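Local structure of capsular polysaccharide biosynthesis protein (Burkholderia pseudomallei, 4BQN) at residues 21-24 with 28-31. The protein binds coenzyme A and is probably an acetyltransferase that takes part in the biosynthesis of the bacterial capsular polysaccharide. The protein carries 1 engineered substitution. Residues are numbered along the deposited sequence; the frame is centred on the assembly and turned at random.
Sequences KMLN and TFAR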
loop_
_atom_site.group_PDB
_atom_site.type_symbol
_atom_site.label_atom_id
_atom_site.label_comp_id
_atom_site.label_asym_id
_atom_site.label_seq_id
_atom_site.Cartn_x
_atom_site.Cartn_y
_atom_site.Cartn_z
ATOM N N LYS A 21 -15.183 4.250 2.533
ATOM C CA LYS A 21 -15.369 5.235 3.593
ATOM C C LYS A 21 -15.197 6.650 3.021
ATOM O O LYS A 21 -15.979 7.562 3.321
ATOM C CB LYS A 21 -14.381 4.968 4.735
ATOM C CG LYS A 21 -14.634 5.753 6.013
ATOM C CD LYS A 21 -15.784 5.184 6.838
ATOM C CE LYS A 21 -15.363 3.969 7.651
ATOM N NZ LYS A 21 -16.515 3.423 8.422
ATOM N N MET A 22 -14.171 6.829 2.193
ATOM C CA MET A 22 -13.911 8.140 1.626
ATOM C C MET A 22 -15.036 8.562 0.684
ATOM O O MET A 22 -15.543 9.670 0.799
ATOM C CB MET A 22 -12.552 8.134 0.913
ATOM C CG MET A 22 -12.059 9.505 0.481
ATOM S SD MET A 22 -11.838 10.641 1.854
ATOM C CE MET A 22 -10.276 10.081 2.535
ATOM N N LEU A 23 -15.432 7.675 -0.230
ATOM C CA LEU A 23 -16.534 7.982 -1.154
ATOM C C LEU A 23 -17.833 8.332 -0.434
ATOM O O LEU A 23 -18.506 9.309 -0.794
ATOM C CB LEU A 23 -16.771 6.835 -2.129
ATOM C CG LEU A 23 -15.693 6.694 -3.216
ATOM C CD1 LEU A 23 -15.824 5.324 -3.874
ATOM C CD2 LEU A 23 -15.774 7.822 -4.250
ATOM N N ASN A 24 -18.157 7.573 0.613
ATOM C CA ASN A 24 -19.382 7.812 1.375
ATOM C C ASN A 24 -19.384 9.176 2.057
ATOM O O ASN A 24 -20.443 9.694 2.385
ATOM C CB ASN A 24 -19.571 6.715 2.423
ATOM C CG ASN A 24 -20.052 5.408 1.824
ATOM O OD1 ASN A 24 -20.396 5.324 0.640
ATOM N ND2 ASN A 24 -20.096 4.371 2.655
ATOM N N THR A 28 -22.427 14.389 -2.550
ATOM C CA THR A 28 -22.987 14.162 -3.885
ATOM C C THR A 28 -22.956 12.669 -4.239
ATOM O O THR A 28 -23.927 12.131 -4.788
ATOM C CB THR A 28 -22.281 15.040 -4.936
ATOM O OG1 THR A 28 -22.470 16.413 -4.584
ATOM C CG2 THR A 28 -22.850 14.817 -6.322
ATOM N N PHE A 29 -21.859 11.996 -3.894
ATOM C CA PHE A 29 -21.770 10.557 -4.097
ATOM C C PHE A 29 -22.800 9.824 -3.228
ATOM O O PHE A 29 -23.527 8.947 -3.708
ATOM C CB PHE A 29 -20.358 10.041 -3.782
ATOM C CG PHE A 29 -20.192 8.569 -4.024
ATOM C CD1 PHE A 29 -19.824 8.078 -5.279
ATOM C CD2 PHE A 29 -20.420 7.672 -2.991
ATOM C CE1 PHE A 29 -19.684 6.719 -5.489
ATOM C CE2 PHE A 29 -20.284 6.318 -3.193
ATOM C CZ PHE A 29 -19.919 5.834 -4.441
ATOM N N ALA A 30 -22.861 10.193 -1.948
ATOM C CA ALA A 30 -23.748 9.527 -0.986
ATOM C C ALA A 30 -25.233 9.726 -1.302
ATOM O O ALA A 30 -26.065 8.912 -0.911
ATOM C CB ALA A 30 -23.430 9.965 0.436
ATOM N N ARG A 31 -25.555 10.797 -2.026
ATOM C CA ARG A 31 -26.921 11.046 -2.508
ATOM C C ARG A 31 -27.366 9.925 -3.459
ATOM O O ARG A 31 -28.541 9.545 -3.480
ATOM C CB ARG A 31 -26.988 12.418 -3.207
ATOM C CG ARG A 31 -28.324 12.787 -3.838
ATOM C CD ARG A 31 -28.162 13.951 -4.813
ATOM N NE ARG A 31 -27.352 13.564 -5.968
ATOM C CZ ARG A 31 -26.664 14.403 -6.735
ATOM N NH1 ARG A 31 -26.680 15.711 -6.494
ATOM N NH2 ARG A 31 -25.954 13.927 -7.750
#
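One face of the F29 ring is covered by L23, whose CB stands 3.9 Å from the ring centroid and 19° off the ring normal, a CH-pi contact displaced toward CE2. At the ring edge, near its plane, lies N24 OD1, 4.0 Å from F29 CE2, with the amide turned 34° from the ring. The ring also stacks on W33, meets Y8 edge-to-face and touches L218, a mixed aromatic and aliphatic setting to which a flat, apolar phenylalanine is suited. With CG of F29 anti to its backbone N (chi1 -178°), the ring is laid against L23, and CD2 comes within 3.3 Å of L23 O. These residues join helix 15-24 to the short helix 27-32, two consecutive helices in the beta-alpha-beta crossover between the parallel, neighbouring strands 6-11 and 33-35. L23 suits a buried place between two surfaces: its CB lies over the ring and its methyl groups reach the ring's rim, while its side chain also packs on M215 of helix 204-217. The asparagine fits the partly exposed border, where OD1 accepts a hydrogen bond from Y8 OH of strand 6-11. The small A30 lets the backbones approach, its CA 5.3 Å from N24 CA, and its CB rests 3.6 Å from N24 O.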